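PDB 2Q02: putative cytoplasmic protein from Salmonella typhimurium LT2, which is of unknown function but binds zinc and has a xylose isomerase-like TIM-barrel fold, consistent with a metal-dependent isomerase activity. Local coordinates for residues N71-F76 against L102-L107; S199-T204 against E213-L218. All blocks are in the same frame, centred on the assembly; numbering follows the deposited sequence.

Contact 1 of 2, residues N71-F76 against L102-L107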
ATOM      1  N   ASN A  71      -4.266   3.865   4.405  1.00 46.49           N
ATOM      2  CA  ASN A  71      -2.978   3.541   5.028  1.00 46.51           C
ATOM      3  C   ASN A  71      -2.800   4.439   6.247  1.00 47.00           C
ATOM      4  O   ASN A  71      -2.825   5.659   6.075  1.00 46.61           O
ATOM      5  CB  ASN A  71      -1.805   3.868   4.091  1.00 45.94           C
ATOM      6  CG  ASN A  71      -1.738   2.966   2.885  1.00 49.64           C
ATOM      7  OD1 ASN A  71      -0.912   2.050   2.854  1.00 49.53           O
ATOM      8  ND2 ASN A  71      -2.601   3.222   1.871  1.00 47.71           N
ATOM      9  N   ALA A  72      -2.563   3.904   7.455  1.00 47.17           N
ATOM     10  CA  ALA A  72      -2.465   2.464   7.765  1.00 45.95           C
ATOM     11  C   ALA A  72      -2.478   2.343   9.270  1.00 46.26           C
ATOM     12  O   ALA A  72      -2.236   3.337   9.958  1.00 46.69           O
ATOM     13  CB  ALA A  72      -1.180   1.857   7.218  1.00 44.85           C
ATOM     14  N   VAL A  73      -2.789   1.144   9.772  1.00 46.41           N
ATOM     15  CA  VAL A  73      -2.627   0.828  11.181  1.00 45.57           C
ATOM     16  C   VAL A  73      -1.185   0.445  11.456  1.00 45.87           C
ATOM     17  O   VAL A  73      -0.635  -0.409  10.758  1.00 46.24           O
ATOM     18  CB  VAL A  73      -3.416  -0.389  11.606  1.00 45.54           C
ATOM     19  CG1 VAL A  73      -3.189  -0.645  13.129  1.00 47.81           C
ATOM     20  CG2 VAL A  73      -4.880  -0.225  11.271  1.00 47.20           C
ATOM     21  N   TYR A  74      -0.596   1.012  12.510  1.00 45.88           N
ATOM     22  CA  TYR A  74       0.734   0.593  12.984  1.00 45.67           C
ATOM     23  C   TYR A  74       0.828   0.705  14.515  1.00 46.00           C
ATOM     24  O   TYR A  74       0.340   1.679  15.079  1.00 45.88           O
ATOM     25  CB  TYR A  74       1.857   1.414  12.299  1.00 45.56           C
ATOM     26  CG  TYR A  74       3.256   1.129  12.868  1.00 46.03           C
ATOM     27  CD1 TYR A  74       4.027   0.085  12.362  1.00 42.00           C
ATOM     28  CD2 TYR A  74       3.782   1.879  13.925  1.00 42.00           C
ATOM     29  CE1 TYR A  74       5.271  -0.215  12.878  1.00 42.55           C
ATOM     30  CE2 TYR A  74       5.024   1.576  14.457  1.00 43.73           C
ATOM     31  CZ  TYR A  74       5.761   0.514  13.922  1.00 45.90           C
ATOM     32  OH  TYR A  74       6.996   0.162  14.401  1.00 45.35           O
ATOM     33  N   PRO A  75       1.412  -0.310  15.202  1.00 46.61           N
ATOM     34  CA  PRO A  75       1.767  -1.677  14.778  1.00 46.39           C
ATOM     35  C   PRO A  75       0.635  -2.673  15.043  1.00 45.66           C
ATOM     36  O   PRO A  75       0.266  -2.899  16.191  1.00 45.67           O
ATOM     37  CB  PRO A  75       3.010  -1.988  15.626  1.00 45.50           C
ATOM     38  CG  PRO A  75       2.815  -1.191  16.895  1.00 45.41           C
ATOM     39  CD  PRO A  75       1.824  -0.076  16.601  1.00 47.01           C
ATOM     40  N   PHE A  76       0.106  -3.283  13.987  1.00 45.19           N
ATOM     41  CA  PHE A  76      -1.077  -4.179  14.123  1.00 46.36           C
ATOM     42  C   PHE A  76      -0.763  -5.372  15.005  1.00 46.46           C
ATOM     43  O   PHE A  76      -1.623  -5.998  15.624  1.00 46.87           O
ATOM     44  CB  PHE A  76      -1.592  -4.649  12.743  1.00 46.03           C
ATOM     45  CG  PHE A  76      -0.914  -5.888  12.202  1.00 44.30           C
ATOM     46  CD1 PHE A  76      -1.406  -7.149  12.497  1.00 45.23           C
ATOM     47  CD2 PHE A  76       0.176  -5.783  11.337  1.00 48.24           C
ATOM     48  CE1 PHE A  76      -0.799  -8.296  11.965  1.00 47.61           C
ATOM     49  CE2 PHE A  76       0.785  -6.918  10.792  1.00 47.32           C
ATOM     50  CZ  PHE A  76       0.294  -8.176  11.119  1.00 48.57           C
ATOM     51  N   LEU A 102      -8.472  -1.464   4.802  1.00 45.36           N
ATOM     52  CA  LEU A 102      -7.529  -0.746   5.648  1.00 45.34           C
ATOM     53  C   LEU A 102      -6.250  -1.578   5.735  1.00 46.23           C
ATOM     54  O   LEU A 102      -6.275  -2.821   5.896  1.00 45.21           O
ATOM     55  CB  LEU A 102      -8.116  -0.456   7.031  1.00 46.53           C
ATOM     56  CG  LEU A 102      -7.249   0.090   8.172  1.00 45.18           C
ATOM     57  CD1 LEU A 102      -6.798   1.499   7.885  1.00 47.78           C
ATOM     58  CD2 LEU A 102      -8.017   0.055   9.458  1.00 44.95           C
ATOM     59  N   VAL A 103      -5.125  -0.875   5.616  1.00 46.27           N
ATOM     60  CA  VAL A 103      -3.811  -1.509   5.606  1.00 45.92           C
ATOM     61  C   VAL A 103      -3.254  -1.678   7.011  1.00 45.25           C
ATOM     62  O   VAL A 103      -3.342  -0.769   7.844  1.00 44.45           O
ATOM     63  CB  VAL A 103      -2.807  -0.671   4.780  1.00 44.40           C
ATOM     64  CG1 VAL A 103      -1.406  -1.273   4.858  1.00 48.25           C
ATOM     65  CG2 VAL A 103      -3.253  -0.562   3.343  1.00 45.30           C
ATOM     66  N   LEU A 104      -2.635  -2.831   7.247  1.00 46.52           N
ATOM     67  CA  LEU A 104      -2.046  -3.185   8.553  1.00 46.27           C
ATOM     68  C   LEU A 104      -0.523  -3.390   8.426  1.00 45.90           C
ATOM     69  O   LEU A 104      -0.049  -4.161   7.574  1.00 45.15           O
ATOM     70  CB  LEU A 104      -2.681  -4.472   9.076  1.00 45.53           C
ATOM     71  CG  LEU A 104      -4.193  -4.421   9.307  1.00 47.84           C
ATOM     72  CD1 LEU A 104      -4.784  -5.808   9.370  1.00 50.23           C
ATOM     73  CD2 LEU A 104      -4.538  -3.675  10.588  1.00 49.39           C
ATOM     74  N   CYS A 105       0.236  -2.689   9.263  1.00 45.64           N
ATOM     75  CA  CYS A 105       1.685  -2.762   9.222  1.00 46.65           C
ATOM     76  C   CYS A 105       2.241  -3.315  10.513  1.00 45.81           C
ATOM     77  O   CYS A 105       1.821  -2.883  11.599  1.00 45.60           O
ATOM     78  CB  CYS A 105       2.288  -1.368   9.014  1.00 48.88           C
ATOM     79  SG  CYS A 105       2.055  -0.726   7.342  1.00 54.47           S
ATOM     80  N   PRO A 106       3.249  -4.209  10.410  1.00 45.44           N
ATOM     81  CA  PRO A 106       3.800  -4.895  11.584  1.00 44.47           C
ATOM     82  C   PRO A 106       4.745  -4.014  12.362  1.00 44.70           C
ATOM     83  O   PRO A 106       5.285  -3.066  11.813  1.00 45.14           O
ATOM     84  CB  PRO A 106       4.608  -6.049  10.976  1.00 44.28           C
ATOM     85  CG  PRO A 106       5.125  -5.468   9.662  1.00 43.91           C
ATOM     86  CD  PRO A 106       3.971  -4.580   9.173  1.00 44.76           C
ATOM     87  N   LEU A 107       4.957  -4.354  13.625  1.00 44.87           N
ATOM     88  CA  LEU A 107       5.957  -3.684  14.454  1.00 45.11           C
ATOM     89  C   LEU A 107       7.313  -3.692  13.741  1.00 45.34           C
ATOM     90  O   LEU A 107       7.697  -4.680  13.112  1.00 44.65           O
ATOM     91  CB  LEU A 107       6.074  -4.333  15.845  1.00 43.65           C
ATOM     92  CG  LEU A 107       7.041  -3.659  16.830  1.00 45.78           C
ATOM     93  CD1 LEU A 107       6.472  -2.336  17.367  1.00 45.49           C
ATOM     94  CD2 LEU A 107       7.408  -4.572  17.984  1.00 44.76           C
TER
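Val-73 pairs with the backbone of 102-107 through both of its peptide groups. Its N donates to Val-103 O over 2.8 Å, with 164° at the hydrogen, and its O accepts from Cys-105 N over 2.9 Å, making the parallel bridge of Val-73 with Leu-104. Past the strand ends a third bond follows, Phe-76 N to Cys-105 O at 3.0 Å, its donor tilted 31° from the carbonyl plane. The same oxygen also receives a CA-H contact from Pro-75 CA at 3.4 Å. The peptide bonds before Ala-72 and Pro-75 are both cis.

The side-chain donor Asn-71 ND2 and the hydroxyl Tyr-74 OH are satisfied outside the two segments. Asn-71 sets OD1 against the methyl Val-103 CG2 at 3.5 Å, while its ND2 donates to Glu-37 OE2 of the preceding strand. Tyr-74 OH bonds to the backbone N of Asn-108; the ring brings its edge to Pro-106 O, 3.0 Å from CE1, and takes Pro-75 CB over the centre of one face.

Apolar packing fills the face of Val-73 and Leu-104. These two side chains lie side by side, and Val-73 CG2, anti to the carbonyl carbon, reaches Leu-104 CD2 at 3.5 Å as well as Leu-102 CD2. Phe-76 crosses Leu-104 at about a right angle and presents its ring edge to the Cys-105 to Pro-106 peptide. Helices 81-97 and 115-130 pack on this layer.

Strand 66-73, helix 81-97 and strand 101-104 form a beta-alpha-beta unit of the TIM barrel. Its inner face carries Asn-71, about 5 Å from the bound zinc ion, and Val-103, close to the zinc ligand Glu-139.

Contact 2 of 2, residues S199-T204 against E213-L218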
ATOM      1  N   SER A 199       6.898   1.517  -6.466  1.00 44.63           N
ATOM      2  CA  SER A 199       7.706   2.716  -6.368  1.00 44.70           C
ATOM      3  C   SER A 199       9.087   2.292  -6.806  1.00 44.61           C
ATOM      4  O   SER A 199       9.421   1.100  -6.754  1.00 44.13           O
ATOM      5  CB  SER A 199       7.729   3.304  -4.953  1.00 44.66           C
ATOM      6  OG  SER A 199       8.717   2.716  -4.148  1.00 45.84           O
ATOM      7  N   GLY A 200       9.863   3.261  -7.270  1.00 43.65           N
ATOM      8  CA  GLY A 200      11.211   3.001  -7.726  1.00 44.52           C
ATOM      9  C   GLY A 200      12.205   3.652  -6.795  1.00 44.37           C
ATOM     10  O   GLY A 200      11.863   4.591  -6.083  1.00 43.92           O
ATOM     11  N   VAL A 201      13.425   3.127  -6.802  1.00 44.69           N
ATOM     12  CA  VAL A 201      14.573   3.726  -6.109  1.00 45.51           C
ATOM     13  C   VAL A 201      15.733   3.747  -7.096  1.00 45.02           C
ATOM     14  O   VAL A 201      16.035   2.716  -7.679  1.00 44.66           O
ATOM     15  CB  VAL A 201      14.968   2.873  -4.905  1.00 45.16           C
ATOM     16  CG1 VAL A 201      16.396   3.153  -4.439  1.00 42.49           C
ATOM     17  CG2 VAL A 201      13.962   3.078  -3.785  1.00 48.53           C
ATOM     18  N   GLU A 202      16.354   4.909  -7.305  1.00 45.73           N
ATOM     19  CA  GLU A 202      17.528   5.019  -8.193  1.00 47.12           C
ATOM     20  C   GLU A 202      18.822   5.017  -7.372  1.00 47.28           C
ATOM     21  O   GLU A 202      19.917   4.788  -7.907  1.00 46.21           O
ATOM     22  CB  GLU A 202      17.438   6.291  -9.051  1.00 46.59           C
ATOM     23  CG  GLU A 202      16.106   6.462  -9.787  1.00 49.27           C
ATOM     24  CD  GLU A 202      16.071   7.682 -10.714  1.00 50.28           C
ATOM     25  OE1 GLU A 202      16.776   8.686 -10.440  1.00 54.48           O
ATOM     26  OE2 GLU A 202      15.333   7.632 -11.726  1.00 51.54           O
ATOM     27  N   ASP A 203      18.661   5.252  -6.063  1.00 48.66           N
ATOM     28  CA  ASP A 203      19.752   5.383  -5.099  1.00 47.54           C
ATOM     29  C   ASP A 203      20.518   4.076  -4.939  1.00 47.76           C
ATOM     30  O   ASP A 203      19.947   3.027  -4.603  1.00 49.41           O
ATOM     31  CB  ASP A 203      19.193   5.833  -3.744  1.00 48.53           C
ATOM     32  CG  ASP A 203      20.200   6.620  -2.908  1.00 51.23           C
ATOM     33  OD1 ASP A 203      21.163   6.027  -2.353  1.00 50.30           O
ATOM     34  OD2 ASP A 203      19.993   7.847  -2.775  1.00 51.26           O
ATOM     35  N   THR A 204      21.823   4.175  -5.140  1.00 47.99           N
ATOM     36  CA  THR A 204      22.722   3.037  -5.224  1.00 48.91           C
ATOM     37  C   THR A 204      23.389   2.661  -3.905  1.00 49.27           C
ATOM     38  O   THR A 204      24.281   1.806  -3.904  1.00 48.54           O
ATOM     39  CB  THR A 204      23.863   3.365  -6.198  1.00 49.81           C
ATOM     40  OG1 THR A 204      24.533   4.554  -5.746  1.00 49.70           O
ATOM     41  CG2 THR A 204      23.310   3.574  -7.601  1.00 46.44           C
ATOM     42  N   GLU A 213      12.563   7.315   2.360  1.00 44.70           N
ATOM     43  CA  GLU A 213      12.987   8.593   1.758  1.00 45.16           C
ATOM     44  C   GLU A 213      13.583   8.470   0.322  1.00 43.90           C
ATOM     45  O   GLU A 213      13.606   9.443  -0.422  1.00 41.09           O
ATOM     46  CB  GLU A 213      13.979   9.298   2.711  1.00 44.19           C
ATOM     47  CG  GLU A 213      14.766  10.475   2.149  1.00 44.38           C
ATOM     48  CD  GLU A 213      13.897  11.583   1.569  1.00 46.62           C
ATOM     49  OE1 GLU A 213      12.731  11.688   2.004  1.00 44.80           O
ATOM     50  OE2 GLU A 213      14.386  12.349   0.688  1.00 48.72           O
ATOM     51  N   GLN A 214      14.070   7.281  -0.044  1.00 44.29           N
ATOM     52  CA  GLN A 214      14.637   7.038  -1.378  1.00 44.64           C
ATOM     53  C   GLN A 214      13.577   6.616  -2.393  1.00 44.70           C
ATOM     54  O   GLN A 214      13.879   6.446  -3.570  1.00 44.71           O
ATOM     55  CB  GLN A 214      15.711   5.947  -1.322  1.00 45.12           C
ATOM     56  CG  GLN A 214      17.042   6.369  -0.704  1.00 45.41           C
ATOM     57  CD  GLN A 214      17.011   6.419   0.819  1.00 44.57           C
ATOM     58  OE1 GLN A 214      16.772   5.420   1.485  1.00 46.03           O
ATOM     59  NE2 GLN A 214      17.252   7.586   1.365  1.00 42.41           N
ATOM     60  N   ARG A 215      12.342   6.442  -1.947  1.00 45.14           N
ATOM     61  CA  ARG A 215      11.318   5.877  -2.800  1.00 45.13           C
ATOM     62  C   ARG A 215      10.676   6.971  -3.629  1.00 44.75           C
ATOM     63  O   ARG A 215       9.940   7.822  -3.107  1.00 44.68           O
ATOM     64  CB  ARG A 215      10.270   5.113  -1.985  1.00 45.63           C
ATOM     65  CG  ARG A 215      10.795   3.822  -1.381  1.00 44.37           C
ATOM     66  CD  ARG A 215       9.841   3.259  -0.399  1.00 44.26           C
ATOM     67  NE  ARG A 215       8.614   2.835  -1.044  1.00 48.42           N
ATOM     68  CZ  ARG A 215       7.590   2.259  -0.414  1.00 52.25           C
ATOM     69  NH1 ARG A 215       7.634   2.022   0.903  1.00 53.36           N
ATOM     70  NH2 ARG A 215       6.509   1.921  -1.109  1.00 47.59           N
ATOM     71  N   ILE A 216      10.973   6.932  -4.925  1.00 44.36           N
ATOM     72  CA  ILE A 216      10.410   7.866  -5.897  1.00 44.92           C
ATOM     73  C   ILE A 216       9.496   7.100  -6.881  1.00 44.00           C
ATOM     74  O   ILE A 216       8.773   6.206  -6.476  1.00 44.88           O
ATOM     75  CB  ILE A 216      11.528   8.696  -6.577  1.00 43.72           C
ATOM     76  CG1 ILE A 216      12.508   7.818  -7.381  1.00 43.53           C
ATOM     77  CG2 ILE A 216      12.275   9.458  -5.517  1.00 46.60           C
ATOM     78  CD1 ILE A 216      13.659   8.608  -8.009  1.00 45.02           C
HETATM   79  N   MSE A 217       9.493   7.464  -8.151  1.00 44.09           N
HETATM   80  CA  MSE A 217       8.673   6.784  -9.131  1.00 43.97           C
HETATM   81  C   MSE A 217       9.541   5.941 -10.088  1.00 44.39           C
HETATM   82  O   MSE A 217      10.768   5.838  -9.913  1.00 43.88           O
HETATM   83  CB  MSE A 217       7.776   7.812  -9.829  1.00 43.57           C
HETATM   84  CG  MSE A 217       6.681   8.337  -8.890  1.00 41.96           C
HETATM   85 SE   MSE A 217       5.184   7.015  -8.630  0.75 37.95          SE
HETATM   86  CE  MSE A 217       4.303   7.339 -10.325  1.00 43.09           C
ATOM     87  N   LEU A 218       8.895   5.293 -11.058  1.00 45.44           N
ATOM     88  CA  LEU A 218       9.572   4.293 -11.889  1.00 46.83           C
ATOM     89  C   LEU A 218      10.357   4.950 -12.999  1.00 45.95           C
ATOM     90  O   LEU A 218       9.833   5.791 -13.708  1.00 47.36           O
ATOM     91  CB  LEU A 218       8.565   3.280 -12.456  1.00 47.62           C
ATOM     92  CG  LEU A 218       7.783   2.508 -11.373  1.00 47.47           C
ATOM     93  CD1 LEU A 218       6.868   1.420 -11.986  1.00 47.16           C
ATOM     94  CD2 LEU A 218       8.719   1.904 -10.347  1.00 45.51           C
TER
HETATM   95  O   HOH W   1      15.977   7.108  -5.028  1.00 43.08           O
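Gly-200 and Ile-216 exchange two backbone hydrogen bonds as a single antiparallel, hydrogen-bonded bridge. Ile-216 N donates to Gly-200 O at 2.8 Å, nearly in line with the carbonyl; the return bond, Gly-200 N to Ile-216 O, is longer at 3.2 Å, its donor 63° above the carbonyl plane. Water 1 adds a link, accepting from Glu-202 N and donating to Gln-214 O over 2.6 Å.

One side-chain bond crosses: Arg-215 NE gives its hydrogen to Ser-199 OG at 3.1 Å, with 161° at the hydrogen. The hydroxyl oxygen lies at the guanidinium edge, in its plane. Arg-215 NH2 donates to the zinc ligands Glu-245 and Asp-170, and NH1 pairs with Asp-212, which together hold the group's orientation.

Among the van der Waals contacts, Ile-216 CD1 meets Glu-202 CG at 3.7 Å, the two side chains crossing at about a right angle. Val-201 CG2 lies 3.4 Å from Gln-214 O, and Leu-218 CD2 touches Gly-200 N.

Both segments belong to the loop between strand 193-198 and helix 226-235; Met-217 and Leu-218 pack on helix 256-271 and strand 242-244, while Arg-215 reaches helix 171-176.

How the contacts relate
Both segments of contact 1 precede both segments of contact 2 in the sequence. Their centres are 22 Å apart and their nearest atoms about 8 Å, without touching. Both belong to the same closed parallel barrel of eight strands: contact 1 joins the third and fourth strands, 66-73 and 101-104, whereas contact 2 lies in the loop between the seventh, 193-198, and helix 226-235. Each lies beside the zinc ion bound by Glu-139, Asp-170, His-197 and Glu-245. Arg-215 of contact 2 is a second-shell residue through its bonds to Asp-170 and Glu-245, whereas the side chain of Asn-71 in contact 1 is simply near the site.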